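Local coordinates for adhesion and penetration protein autotransporter (Haemophilus influenzae, PDB 3SYJ) that promotes bacterial adherence to host cells and bacterial aggregation, and probably acts as a serine protease, through its surface passenger domain, at residues Arg158-Asn163 with Gly168-Gly173. Numbering follows the deposited sequence.
Sequences RQFWRN and GDQVAG
Trp161 and Asp169 form a hydrogen-bonded antiparallel pair, with Trp161 N to Asp169 O and Asp169 N to Trp161 O both 3.0 Å. Followed outward, the Trp161 side chain leaves CB with CG between the backbone N and the carbonyl carbon (chi1 58°), which swings the indole across strand 168-172. CD1 then comes to 3.8 Å from Asp169 CB. NE1 donates to Asp169 OD2 at 3.2 Å, a bent bond (146° at the hydrogen) on the anti side of the carboxylate and somewhat out of its plane. Farther out, the six-membered ring receives Val171 CG1 almost over its centre, 3.5 Å from the centroid and 5° off the normal, a CH-pi contact. Within the hairpin the indole thus has one hydrogen bond at its NE1 edge and one methyl over a face.

Next along the hairpin, a classic bulge sets two residues, Val171 and Ala172, opposite Gln159. Gln159 O takes Val171 N at 2.8 Å and Ala172 N only weakly at 3.5 Å. With Trp161, Gln159 and Ala172 lie on one sheet face; Phe160 and Gln170 lie on the other, where Gln170 CG sits over the Phe160 ring, 4.0 Å from its centroid.

This hairpin belongs to the S6 peptidase domain. Strand 2-4 runs parallel to 159-162 on the flank away from 168-172, His2 stacks on Phe160, and the Trp161 indole packs against Tyr9 of helix 9-17 and Trp605 of helix 603-609.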
ATOM      1  N   ARG A 158     -46.992 -53.511   1.722  1.00 21.84           N
ATOM      2  CA  ARG A 158     -46.064 -54.448   2.347  1.00 21.64           C
ATOM      3  C   ARG A 158     -44.684 -54.393   1.707  1.00 15.37           C
ATOM      4  O   ARG A 158     -44.548 -54.470   0.483  1.00 14.82           O
ATOM      5  CB  ARG A 158     -46.606 -55.867   2.260  1.00 23.22           C
ATOM      6  CG  ARG A 158     -47.888 -56.055   3.016  1.00 26.41           C
ATOM      7  CD  ARG A 158     -48.332 -57.496   2.959  1.00 37.90           C
ATOM      8  NE  ARG A 158     -49.332 -57.771   3.983  1.00 48.44           N
ATOM      9  CZ  ARG A 158     -50.118 -58.841   3.989  1.00 56.10           C
ATOM     10  NH1 ARG A 158     -50.024 -59.738   3.013  1.00 47.58           N
ATOM     11  NH2 ARG A 158     -51.001 -59.009   4.968  1.00 53.66           N
ATOM     12  N   GLN A 159     -43.660 -54.263   2.540  1.00 13.37           N
ATOM     13  CA  GLN A 159     -42.309 -54.044   2.039  1.00 16.91           C
ATOM     14  C   GLN A 159     -41.461 -55.321   2.072  1.00 16.88           C
ATOM     15  O   GLN A 159     -41.351 -55.980   3.104  1.00 17.60           O
ATOM     16  CB  GLN A 159     -41.624 -52.907   2.815  1.00 15.29           C
ATOM     17  CG  GLN A 159     -42.425 -51.612   2.917  1.00 15.33           C
ATOM     18  CD  GLN A 159     -42.508 -50.823   1.608  1.00 17.68           C
ATOM     19  OE1 GLN A 159     -41.971 -51.230   0.571  1.00 13.23           O
ATOM     20  NE2 GLN A 159     -43.191 -49.676   1.657  1.00 17.13           N
ATOM     21  N   PHE A 160     -40.868 -55.656   0.932  1.00 13.96           N
ATOM     22  CA  PHE A 160     -39.982 -56.794   0.823  1.00 17.70           C
ATOM     23  C   PHE A 160     -38.659 -56.354   0.230  1.00 20.18           C
ATOM     24  O   PHE A 160     -38.601 -55.358  -0.492  1.00 18.86           O
ATOM     25  CB  PHE A 160     -40.573 -57.836  -0.127  1.00 20.59           C
ATOM     26  CG  PHE A 160     -41.878 -58.426   0.331  1.00 25.79           C
ATOM     27  CD1 PHE A 160     -41.911 -59.642   0.989  1.00 23.61           C
ATOM     28  CD2 PHE A 160     -43.077 -57.781   0.066  1.00 24.46           C
ATOM     29  CE1 PHE A 160     -43.111 -60.196   1.394  1.00 21.74           C
ATOM     30  CE2 PHE A 160     -44.281 -58.334   0.467  1.00 21.88           C
ATOM     31  CZ  PHE A 160     -44.296 -59.543   1.133  1.00 22.83           C
ATOM     32  N   TRP A 161     -37.594 -57.094   0.522  1.00 20.35           N
ATOM     33  CA  TRP A 161     -36.441 -57.094  -0.377  1.00 22.77           C
ATOM     34  C   TRP A 161     -36.132 -58.511  -0.858  1.00 22.16           C
ATOM     35  O   TRP A 161     -36.393 -59.484  -0.154  1.00 20.88           O
ATOM     36  CB  TRP A 161     -35.213 -56.383   0.207  1.00 17.34           C
ATOM     37  CG  TRP A 161     -34.697 -56.924   1.494  1.00 21.77           C
ATOM     38  CD1 TRP A 161     -34.446 -58.229   1.799  1.00 23.16           C
ATOM     39  CD2 TRP A 161     -34.325 -56.163   2.645  1.00 21.52           C
ATOM     40  NE1 TRP A 161     -33.959 -58.325   3.078  1.00 19.92           N
ATOM     41  CE2 TRP A 161     -33.875 -57.071   3.618  1.00 17.21           C
ATOM     42  CE3 TRP A 161     -34.340 -54.799   2.949  1.00 17.44           C
ATOM     43  CZ2 TRP A 161     -33.445 -56.665   4.869  1.00 18.58           C
ATOM     44  CZ3 TRP A 161     -33.911 -54.399   4.188  1.00 17.22           C
ATOM     45  CH2 TRP A 161     -33.472 -55.326   5.136  1.00 23.59           C
ATOM     46  N   ARG A 162     -35.612 -58.617  -2.076  1.00 20.76           N
ATOM     47  CA  ARG A 162     -35.370 -59.912  -2.698  1.00 22.76           C
ATOM     48  C   ARG A 162     -33.889 -60.094  -2.970  1.00 24.41           C
ATOM     49  O   ARG A 162     -33.226 -59.167  -3.427  1.00 20.92           O
ATOM     50  CB  ARG A 162     -36.132 -60.021  -4.013  1.00 26.15           C
ATOM     51  CG  ARG A 162     -37.610 -59.786  -3.872  1.00 27.39           C
ATOM     52  CD  ARG A 162     -38.404 -60.588  -4.884  1.00 26.71           C
ATOM     53  NE  ARG A 162     -39.721 -60.873  -4.333  1.00 33.56           N
ATOM     54  CZ  ARG A 162     -40.063 -62.032  -3.791  1.00 35.09           C
ATOM     55  NH1 ARG A 162     -39.195 -63.033  -3.760  1.00 35.04           N
ATOM     56  NH2 ARG A 162     -41.278 -62.196  -3.298  1.00 47.46           N
ATOM     57  N   ASN A 163     -33.373 -61.289  -2.685  1.00 23.71           N
ATOM     58  CA  ASN A 163     -31.955 -61.561  -2.890  1.00 21.49           C
ATOM     59  C   ASN A 163     -31.674 -62.162  -4.261  1.00 21.43           C
ATOM     60  O   ASN A 163     -32.550 -62.212  -5.124  1.00 19.08           O
ATOM     61  CB  ASN A 163     -31.387 -62.445  -1.775  1.00 21.75           C
ATOM     62  CG  ASN A 163     -31.997 -63.838  -1.757  1.00 22.70           C
ATOM     63  OD1 ASN A 163     -32.516 -64.319  -2.766  1.00 23.15           O
ATOM     64  ND2 ASN A 163     -31.934 -64.494  -0.603  1.00 22.19           N
ATOM     65  N   GLY A 168     -37.762 -63.584  -0.898  1.00 27.63           N
ATOM     66  CA  GLY A 168     -38.214 -62.360  -0.269  1.00 28.56           C
ATOM     67  C   GLY A 168     -38.193 -62.385   1.245  1.00 28.81           C
ATOM     68  O   GLY A 168     -38.592 -63.368   1.871  1.00 27.08           O
ATOM     69  N   ASP A 169     -37.703 -61.295   1.828  1.00 23.04           N
ATOM     70  CA  ASP A 169     -37.894 -61.028   3.244  1.00 24.32           C
ATOM     71  C   ASP A 169     -38.891 -59.891   3.356  1.00 22.68           C
ATOM     72  O   ASP A 169     -38.701 -58.844   2.742  1.00 17.81           O
ATOM     73  CB  ASP A 169     -36.592 -60.587   3.906  1.00 24.29           C
ATOM     74  CG  ASP A 169     -35.562 -61.696   3.982  1.00 28.57           C
ATOM     75  OD1 ASP A 169     -35.945 -62.886   3.929  1.00 26.28           O
ATOM     76  OD2 ASP A 169     -34.362 -61.361   4.102  1.00 27.87           O
ATOM     77  N   GLN A 170     -39.955 -60.089   4.126  1.00 24.11           N
ATOM     78  CA  GLN A 170     -40.884 -58.996   4.391  1.00 20.37           C
ATOM     79  C   GLN A 170     -40.389 -58.175   5.567  1.00 21.74           C
ATOM     80  O   GLN A 170     -40.416 -58.631   6.705  1.00 24.22           O
ATOM     81  CB  GLN A 170     -42.290 -59.502   4.682  1.00 20.47           C
ATOM     82  CG  GLN A 170     -43.293 -58.371   4.673  1.00 20.11           C
ATOM     83  CD  GLN A 170     -44.667 -58.776   5.147  1.00 28.20           C
ATOM     84  OE1 GLN A 170     -45.277 -58.081   5.963  1.00 29.67           O
ATOM     85  NE2 GLN A 170     -45.170 -59.892   4.633  1.00 26.42           N
ATOM     86  N   VAL A 171     -39.934 -56.961   5.290  1.00 21.20           N
ATOM     87  CA  VAL A 171     -39.266 -56.162   6.306  1.00 21.90           C
ATOM     88  C   VAL A 171     -40.218 -55.216   7.038  1.00 20.32           C
ATOM     89  O   VAL A 171     -39.923 -54.771   8.145  1.00 25.42           O
ATOM     90  CB  VAL A 171     -38.101 -55.380   5.699  1.00 21.16           C
ATOM     91  CG1 VAL A 171     -37.098 -56.352   5.070  1.00 20.77           C
ATOM     92  CG2 VAL A 171     -38.617 -54.395   4.660  1.00 15.00           C
ATOM     93  N   ALA A 172     -41.365 -54.922   6.432  1.00 16.37           N
ATOM     94  CA  ALA A 172     -42.369 -54.084   7.088  1.00 20.94           C
ATOM     95  C   ALA A 172     -43.796 -54.381   6.615  1.00 21.20           C
ATOM     96  O   ALA A 172     -44.014 -54.782   5.472  1.00 19.29           O
ATOM     97  CB  ALA A 172     -42.044 -52.607   6.899  1.00 16.45           C
ATOM     98  N   GLY A 173     -44.763 -54.180   7.505  1.00 17.08           N
ATOM     99  CA  GLY A 173     -46.164 -54.284   7.140  1.00 22.00           C
ATOM    100  C   GLY A 173     -46.568 -53.118   6.250  1.00 22.88           C
ATOM    101  O   GLY A 173     -45.775 -52.199   6.033  1.00 19.97           O
TER
HETATM  102  O   HOH W   1     -45.108 -49.731   4.502  1.00 16.66           O